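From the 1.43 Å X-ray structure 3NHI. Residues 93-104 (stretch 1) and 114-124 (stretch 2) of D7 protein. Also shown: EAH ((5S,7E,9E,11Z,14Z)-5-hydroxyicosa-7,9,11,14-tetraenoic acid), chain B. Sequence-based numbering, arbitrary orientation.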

ATOM      1  N   THR A  93      11.966 -24.340  -0.498  1.00  7.00           N
ATOM      2  CA  THR A  93      13.422 -24.463  -0.467  1.00  7.82           C
ATOM      3  C   THR A  93      14.037 -24.260  -1.859  1.00  7.21           C
ATOM      4  O   THR A  93      15.058 -23.582  -2.003  1.00  7.44           O
ATOM      5  CB  THR A  93      13.799 -25.831   0.116  1.00  7.97           C
ATOM      6  OG1 THR A  93      13.560 -25.791   1.526  1.00  9.42           O
ATOM      7  CG2 THR A  93      15.266 -26.193  -0.149  1.00 10.06           C
ATOM      8  N   GLU A  94      13.406 -24.846  -2.878  1.00  6.83           N
ATOM      9  CA  GLU A  94      13.893 -24.702  -4.246  1.00  7.34           C
ATOM     10  C   GLU A  94      13.816 -23.241  -4.706  1.00  6.34           C
ATOM     11  O   GLU A  94      14.731 -22.751  -5.369  1.00  6.41           O
ATOM     12  CB  GLU A  94      13.140 -25.642  -5.205  1.00  7.78           C
ATOM     13  CG  GLU A  94      13.466 -27.142  -5.002  1.00 11.18           C
ATOM     14  CD  GLU A  94      12.409 -28.103  -5.558  1.00 15.64           C
ATOM     15  OE1 GLU A  94      11.288 -27.682  -5.935  1.00 16.85           O
ATOM     16  OE2 GLU A  94      12.700 -29.317  -5.586  1.00 19.16           O
ATOM     17  N   TYR A  95      12.745 -22.542  -4.325  1.00  5.99           N
ATOM     18  CA  TYR A  95      12.582 -21.119  -4.646  1.00  5.43           C
ATOM     19  C   TYR A  95      13.663 -20.278  -3.957  1.00  5.66           C
ATOM     20  O   TYR A  95      14.324 -19.461  -4.593  1.00  5.62           O
ATOM     21  CB  TYR A  95      11.174 -20.696  -4.225  1.00  5.35           C
ATOM     22  CG  TYR A  95      10.710 -19.293  -4.553  1.00  5.12           C
ATOM     23  CD1 TYR A  95      11.266 -18.533  -5.586  1.00  5.93           C
ATOM     24  CD2 TYR A  95       9.655 -18.738  -3.824  1.00  6.34           C
ATOM     25  CE1 TYR A  95      10.775 -17.249  -5.862  1.00  5.76           C
ATOM     26  CE2 TYR A  95       9.178 -17.471  -4.091  1.00  5.79           C
ATOM     27  CZ  TYR A  95       9.742 -16.730  -5.099  1.00  5.42           C
ATOM     28  OH  TYR A  95       9.229 -15.476  -5.343  1.00  6.11           O
ATOM     29  N   GLN A  96      13.849 -20.512  -2.659  1.00  5.75           N
ATOM     30  CA  GLN A  96      14.916 -19.890  -1.889  1.00  5.92           C
ATOM     31  C   GLN A  96      16.276 -20.084  -2.574  1.00  5.89           C
ATOM     32  O   GLN A  96      17.052 -19.139  -2.734  1.00  6.69           O
ATOM     33  CB  GLN A  96      14.938 -20.493  -0.477  1.00  5.58           C
ATOM     34  CG  GLN A  96      16.135 -20.070   0.378  1.00  5.95           C
ATOM     35  CD  GLN A  96      16.287 -20.902   1.637  1.00  6.55           C
ATOM     36  OE1 GLN A  96      15.782 -22.024   1.722  1.00  7.22           O
ATOM     37  NE2 GLN A  96      16.995 -20.356   2.624  1.00  7.54           N
ATOM     38  N   LYS A  97      16.556 -21.318  -2.987  1.00  6.41           N
ATOM     39  CA  LYS A  97      17.836 -21.636  -3.599  1.00  6.50           C
ATOM     40  C   LYS A  97      18.023 -20.949  -4.949  1.00  6.36           C
ATOM     41  O   LYS A  97      19.090 -20.415  -5.220  1.00  6.65           O
ATOM     42  CB  LYS A  97      18.040 -23.150  -3.679  1.00  6.52           C
ATOM     43  CG  LYS A  97      18.378 -23.730  -2.296  1.00  7.76           C
ATOM     44  CD  LYS A  97      18.170 -25.242  -2.188  1.00  8.94           C
ATOM     45  CE  LYS A  97      19.199 -26.024  -2.976  1.00  7.45           C
ATOM     46  NZ  LYS A  97      19.021 -27.478  -2.663  1.00  9.15           N
ATOM     47  N   ALA A  98      16.971 -20.917  -5.771  1.00  6.36           N
ATOM     48  CA  ALA A  98      17.029 -20.195  -7.041  1.00  6.81           C
ATOM     49  C   ALA A  98      17.315 -18.706  -6.832  1.00  7.51           C
ATOM     50  O   ALA A  98      18.085 -18.097  -7.587  1.00  7.99           O
ATOM     51  CB  ALA A  98      15.742 -20.400  -7.839  1.00  7.01           C
ATOM     52  N   LEU A  99      16.720 -18.120  -5.793  1.00  7.86           N
ATOM     53  CA  LEU A  99      17.017 -16.723  -5.448  1.00  8.52           C
ATOM     54  C   LEU A  99      18.453 -16.510  -4.970  1.00  8.60           C
ATOM     55  O   LEU A  99      19.075 -15.475  -5.263  1.00  8.71           O
ATOM     56  CB  LEU A  99      16.040 -16.204  -4.397  1.00  9.34           C
ATOM     57  CG  LEU A  99      14.703 -15.777  -4.994  1.00 10.86           C
ATOM     58  CD1 LEU A  99      13.686 -15.629  -3.903  1.00 12.89           C
ATOM     59  CD2 LEU A  99      14.856 -14.453  -5.758  1.00 11.44           C
ATOM     60  N   ALA A 100      18.975 -17.480  -4.227  1.00  8.36           N
ATOM     61  CA  ALA A 100      20.359 -17.415  -3.773  1.00  8.57           C
ATOM     62  C   ALA A 100      21.357 -17.440  -4.938  1.00  9.13           C
ATOM     63  O   ALA A 100      22.472 -16.925  -4.814  1.00 10.66           O
ATOM     64  CB  ALA A 100      20.666 -18.527  -2.765  1.00  9.14           C
ATOM     65  N   ALA A 101      20.962 -18.038  -6.061  1.00  9.34           N
ATOM     66  CA  ALA A 101      21.826 -18.082  -7.246  1.00  9.52           C
ATOM     67  C   ALA A 101      21.779 -16.794  -8.057  1.00  9.46           C
ATOM     68  O   ALA A 101      22.662 -16.547  -8.876  1.00 10.22           O
ATOM     69  CB  ALA A 101      21.435 -19.248  -8.138  1.00  9.50           C
ATOM     70  N   ALA A 102      20.742 -15.990  -7.837  1.00  8.96           N
ATOM     71  CA  ALA A 102      20.480 -14.831  -8.683  1.00  9.55           C
ATOM     72  C   ALA A 102      21.483 -13.711  -8.426  1.00  9.79           C
ATOM     73  O   ALA A 102      21.834 -13.431  -7.274  1.00 10.97           O
ATOM     74  CB  ALA A 102      19.056 -14.342  -8.477  1.00  9.55           C
ATOM     75  N   ASN A 103      21.913 -13.058  -9.506  1.00  9.94           N
ATOM     76  CA  ASN A 103      22.913 -11.990  -9.450  1.00 10.22           C
ATOM     77  C   ASN A 103      22.252 -10.645  -9.730  1.00 10.04           C
ATOM     78  O   ASN A 103      21.834 -10.372 -10.858  1.00 10.38           O
ATOM     79  CB  ASN A 103      24.031 -12.265 -10.467  1.00 10.35           C
ATOM     80  CG  ASN A 103      25.202 -11.297 -10.351  1.00 11.17           C
ATOM     81  OD1 ASN A 103      25.164 -10.311  -9.611  1.00 10.86           O
ATOM     82  ND2 ASN A 103      26.259 -11.587 -11.095  1.00 13.82           N
ATOM     83  N   ALA A 104      22.154  -9.818  -8.692  1.00  9.46           N
ATOM     84  CA  ALA A 104      21.531  -8.495  -8.791  1.00  9.29           C
ATOM     85  C   ALA A 104      22.343  -7.534  -9.649  1.00  9.73           C
ATOM     86  O   ALA A 104      21.793  -6.564 -10.178  1.00  9.53           O
ATOM     87  CB  ALA A 104      21.307  -7.911  -7.415  1.00  9.42           C
ATOM     88  N   ASN A 114      16.324  -9.305 -15.426  1.00  7.87           N
ATOM     89  CA  ASN A 114      17.046 -10.402 -16.060  1.00  8.17           C
ATOM     90  C   ASN A 114      17.371 -11.509 -15.060  1.00  8.02           C
ATOM     91  O   ASN A 114      17.270 -12.689 -15.387  1.00  8.07           O
ATOM     92  CB  ASN A 114      18.328  -9.905 -16.742  1.00  8.88           C
ATOM     93  CG  ASN A 114      18.056  -9.117 -18.016  1.00  9.35           C
ATOM     94  OD1 ASN A 114      16.989  -9.227 -18.622  1.00 10.90           O
ATOM     95  ND2 ASN A 114      19.043  -8.337 -18.444  1.00 11.58           N
ATOM     96  N   ALA A 115      17.765 -11.127 -13.849  1.00  7.66           N
ATOM     97  CA  ALA A 115      18.092 -12.110 -12.819  1.00  7.74           C
ATOM     98  C   ALA A 115      16.857 -12.854 -12.331  1.00  7.34           C
ATOM     99  O   ALA A 115      16.899 -14.073 -12.133  1.00  7.66           O
ATOM    100  CB  ALA A 115      18.801 -11.439 -11.645  1.00  7.70           C
ATOM    101  N   TYR A 116      15.758 -12.127 -12.136  1.00  6.53           N
ATOM    102  CA  TYR A 116      14.572 -12.728 -11.555  1.00  6.30           C
ATOM    103  C   TYR A 116      13.724 -13.513 -12.556  1.00  6.27           C
ATOM    104  O   TYR A 116      13.023 -14.447 -12.171  1.00  6.27           O
ATOM    105  CB  TYR A 116      13.725 -11.699 -10.783  1.00  5.81           C
ATOM    106  CG  TYR A 116      12.644 -12.367  -9.962  1.00  5.31           C
ATOM    107  CD1 TYR A 116      12.966 -13.081  -8.809  1.00  5.53           C
ATOM    108  CD2 TYR A 116      11.307 -12.327 -10.370  1.00  5.90           C
ATOM    109  CE1 TYR A 116      11.978 -13.731  -8.072  1.00  5.74           C
ATOM    110  CE2 TYR A 116      10.312 -12.963  -9.641  1.00  5.63           C
ATOM    111  CZ  TYR A 116      10.657 -13.660  -8.501  1.00  4.27           C
ATOM    112  OH  TYR A 116       9.667 -14.308  -7.789  1.00  6.16           O
ATOM    113  N   LEU A 117      13.810 -13.161 -13.842  1.00  6.56           N
ATOM    114  CA  LEU A 117      12.933 -13.757 -14.846  1.00  6.91           C
ATOM    115  C   LEU A 117      12.852 -15.288 -14.846  1.00  6.94           C
ATOM    116  O   LEU A 117      11.751 -15.819 -14.794  1.00  6.39           O
ATOM    117  CB  LEU A 117      13.243 -13.217 -16.253  1.00  7.34           C
ATOM    118  CG  LEU A 117      12.251 -13.622 -17.357  1.00  7.91           C
ATOM    119  CD1 LEU A 117      10.827 -13.132 -17.080  1.00 10.32           C
ATOM    120  CD2 LEU A 117      12.721 -13.148 -18.724  1.00  9.60           C
ATOM    121  N   PRO A 118      13.998 -16.006 -14.868  1.00  6.82           N
ATOM    122  CA  PRO A 118      13.854 -17.469 -14.833  1.00  6.89           C
ATOM    123  C   PRO A 118      13.320 -18.003 -13.504  1.00  6.51           C
ATOM    124  O   PRO A 118      12.651 -19.039 -13.472  1.00  6.63           O
ATOM    125  CB  PRO A 118      15.281 -17.977 -15.090  1.00  6.89           C
ATOM    126  CG  PRO A 118      16.167 -16.834 -14.729  1.00  7.80           C
ATOM    127  CD  PRO A 118      15.402 -15.591 -15.049  1.00  7.53           C
ATOM    128  N   VAL A 119      13.613 -17.300 -12.415  1.00  6.42           N
ATOM    129  CA  VAL A 119      13.071 -17.675 -11.106  1.00  6.66           C
ATOM    130  C   VAL A 119      11.547 -17.540 -11.124  1.00  6.38           C
ATOM    131  O   VAL A 119      10.822 -18.450 -10.702  1.00  5.74           O
ATOM    132  CB  VAL A 119      13.680 -16.819  -9.970  1.00  6.59           C
ATOM    133  CG1 VAL A 119      13.139 -17.273  -8.609  1.00  7.37           C
ATOM    134  CG2 VAL A 119      15.208 -16.902  -9.998  1.00  7.01           C
ATOM    135  N   HIS A 120      11.073 -16.417 -11.657  1.00  6.06           N
ATOM    136  CA  HIS A 120       9.649 -16.189 -11.868  1.00  6.81           C
ATOM    137  C   HIS A 120       9.030 -17.269 -12.745  1.00  6.88           C
ATOM    138  O   HIS A 120       7.980 -17.837 -12.406  1.00  6.84           O
ATOM    139  CB  HIS A 120       9.430 -14.815 -12.496  1.00  6.64           C
ATOM    140  CG  HIS A 120       7.998 -14.522 -12.808  1.00  7.87           C
ATOM    141  ND1 HIS A 120       7.106 -14.073 -11.858  1.00  7.87           N
ATOM    142  CD2 HIS A 120       7.304 -14.619 -13.965  1.00  9.00           C
ATOM    143  CE1 HIS A 120       5.922 -13.902 -12.422  1.00  7.59           C
ATOM    144  NE2 HIS A 120       6.014 -14.228 -13.699  1.00  9.65           N
ATOM    145  N   ASN A 121       9.679 -17.574 -13.864  1.00  6.97           N
ATOM    146  CA  ASN A 121       9.102 -18.551 -14.783  1.00  7.57           C
ATOM    147  C   ASN A 121       8.982 -19.943 -14.167  1.00  7.21           C
ATOM    148  O   ASN A 121       8.042 -20.677 -14.470  1.00  8.34           O
ATOM    149  CB  ASN A 121       9.845 -18.568 -16.121  1.00  8.87           C
ATOM    150  CG  ASN A 121       9.491 -17.374 -16.993  1.00 11.31           C
ATOM    151  OD1 ASN A 121       8.344 -16.924 -17.028  1.00 17.50           O
ATOM    152  ND2 ASN A 121      10.479 -16.853 -17.700  1.00 16.76           N
ATOM    153  N   ARG A 122       9.919 -20.279 -13.281  1.00  6.85           N
ATOM    154  CA  ARG A 122       9.902 -21.560 -12.577  1.00  6.55           C
ATOM    155  C   ARG A 122       8.907 -21.594 -11.410  1.00  6.56           C
ATOM    156  O   ARG A 122       8.219 -22.607 -11.203  1.00  8.30           O
ATOM    157  CB  ARG A 122      11.308 -21.910 -12.088  1.00  6.57           C
ATOM    158  CG  ARG A 122      11.387 -23.292 -11.454  1.00  6.52           C
ATOM    159  CD  ARG A 122      12.819 -23.768 -11.287  1.00  7.80           C
ATOM    160  NE  ARG A 122      12.830 -24.994 -10.492  1.00  8.97           N
ATOM    161  CZ  ARG A 122      13.822 -25.390  -9.699  1.00  9.84           C
ATOM    162  NH1 ARG A 122      14.926 -24.672  -9.592  1.00 10.23           N
ATOM    163  NH2 ARG A 122      13.683 -26.515  -8.999  1.00 12.46           N
ATOM    164  N   PHE A 123       8.826 -20.495 -10.655  1.00  5.83           N
ATOM    165  CA  PHE A 123       8.111 -20.502  -9.379  1.00  6.29           C
ATOM    166  C   PHE A 123       6.935 -19.551  -9.308  1.00  6.40           C
ATOM    167  O   PHE A 123       6.475 -19.236  -8.210  1.00  6.48           O
ATOM    168  CB  PHE A 123       9.084 -20.182  -8.231  1.00  6.23           C
ATOM    169  CG  PHE A 123      10.151 -21.217  -8.049  1.00  5.99           C
ATOM    170  CD1 PHE A 123       9.854 -22.455  -7.492  1.00  7.88           C
ATOM    171  CD2 PHE A 123      11.460 -20.958  -8.460  1.00  7.31           C
ATOM    172  CE1 PHE A 123      10.853 -23.421  -7.342  1.00  8.26           C
ATOM    173  CE2 PHE A 123      12.462 -21.915  -8.299  1.00  8.04           C
ATOM    174  CZ  PHE A 123      12.158 -23.143  -7.744  1.00  8.21           C
ATOM    175  N   VAL A 124       6.416 -19.107 -10.451  1.00  7.06           N
ATOM    176  CA  VAL A 124       5.328 -18.124 -10.414  1.00  7.48           C
ATOM    177  C   VAL A 124       4.142 -18.561  -9.548  1.00  7.49           C
ATOM    178  O   VAL A 124       3.683 -17.795  -8.707  1.00  7.16           O
ATOM    179  CB  VAL A 124       4.872 -17.670 -11.833  1.00  7.69           C
ATOM    180  CG1 VAL A 124       4.451 -18.852 -12.720  1.00  8.53           C
ATOM    181  CG2 VAL A 124       3.753 -16.640 -11.723  1.00  8.16           C
TER
HETATM  182  O1  EAH B   1      -7.110  -9.787  -3.756  1.00 16.83           O
HETATM  183  C1  EAH B   1      -6.361  -9.712  -4.763  1.00 19.78           C
HETATM  184  O2  EAH B   1      -6.646  -9.013  -5.767  1.00 20.15           O
HETATM  185  C2  EAH B   1      -5.062 -10.494  -4.756  1.00 20.85           C
HETATM  186  C3  EAH B   1      -4.458 -10.577  -6.160  1.00 23.82           C
HETATM  187  C4  EAH B   1      -3.445  -9.461  -6.401  1.00 25.89           C
HETATM  188  C5  EAH B   1      -2.892  -9.545  -7.808  1.00 27.40           C
HETATM  189  O3  EAH B   1      -2.081 -10.600  -7.893  1.00 28.84           O
HETATM  190  C6  EAH B   1      -2.123  -8.271  -8.149  1.00 27.81           C
HETATM  191  C7  EAH B   1      -1.424  -8.388  -9.494  1.00 28.00           C
HETATM  192  C8  EAH B   1       0.072  -8.517  -9.297  1.00 28.30           C
HETATM  193  C9  EAH B   1       0.707  -8.850 -10.567  1.00 28.70           C
HETATM  194  C10 EAH B   1       1.995  -9.142 -10.390  1.00 28.51           C
HETATM  195  C11 EAH B   1       2.580  -9.473 -11.687  1.00 28.90           C
HETATM  196  C12 EAH B   1       3.838  -9.892 -11.847  1.00 29.13           C
HETATM  197  C13 EAH B   1       4.815 -10.056 -10.707  1.00 29.15           C
HETATM  198  C14 EAH B   1       5.631  -8.785 -10.604  1.00 28.77           C
HETATM  199  C15 EAH B   1       6.948  -8.750 -10.390  1.00 29.04           C
HETATM  200  C16 EAH B   1       7.798  -9.984 -10.207  1.00 28.83           C
HETATM  201  C17 EAH B   1       8.054 -10.186  -8.722  1.00 27.87           C
HETATM  202  C18 EAH B   1       7.043 -11.156  -8.127  1.00 27.00           C
HETATM  203  C19 EAH B   1       7.542 -11.695  -6.797  1.00 26.83           C
HETATM  204  C20 EAH B   1       6.502 -12.583  -6.155  1.00 26.27           C
HETATM  205  O   HOH W   1      16.335 -24.360  -6.910  1.00 10.23           O
HETATM  206  O   HOH W   2      10.615 -27.230  -8.498  1.00 26.15           O

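The two stretches pack as nearly antiparallel helices, their axes 165° apart in direction and 9.7 Å apart at closest approach. The register runs Tyr95 with Phe123, Ala98 with Val119, and Ala102 with Ala115, where the backbones draw closest, CA to CA 5.5 Å. Small residues suit that end: the CB atoms of Ala102 and Ala115 lie 4.3 Å apart, and Ala115 CB comes within 3.3 Å of Asn103 O, beyond the helix of the first stretch. The second helix is kinked at Pro118 and Val119, where neither N bonds to the preceding turn; the proline nitrogen has no hydrogen to give.

Apolar contacts fill the middle. Val119 CG1 reaches Tyr95 CE1 at 3.6 Å and Leu99 CG at 4.2 Å, while Ala98 CB, short enough to leave room for a ring, meets Phe123 CE2 at 3.6 Å. The CA-to-CB bond of Leu99 points sideways to the second stretch, but the end of its side chain comes nearer, bringing CD2 within 3.8 Å of Tyr116 CE1.

The aromatic rings of Tyr95 and Phe123 are slid apart and barely overlap, with centroids 5.3 Å apart and planes at 30°. Their faces instead receive C-H groups: Tyr95 CA sits 3.7 Å from the centroid of the Phe123 ring, and Phe123 CB lies over a face of the Tyr95 ring.

One direct hydrogen bond crosses the interface, Tyr95 OH to Tyr116 OH at 2.7 Å. It pairs two polar groups at the tips of buried rings, and either hydroxyl could donate. Tyr116 OH also lies 3.5 Å from C19 of the bound fatty acid, EAH.

A charged pair, partly exposed Glu94 and exposed Arg122, sits at the end near Phe123. Glu94 OE1 and Arg122 NH2, 4.1 Å apart, are too distant and poorly oriented for a salt bridge. A water bridges them instead, donating to Glu94 OE1 (2.7 Å) and accepting from Arg122 NH2 (3.2 Å).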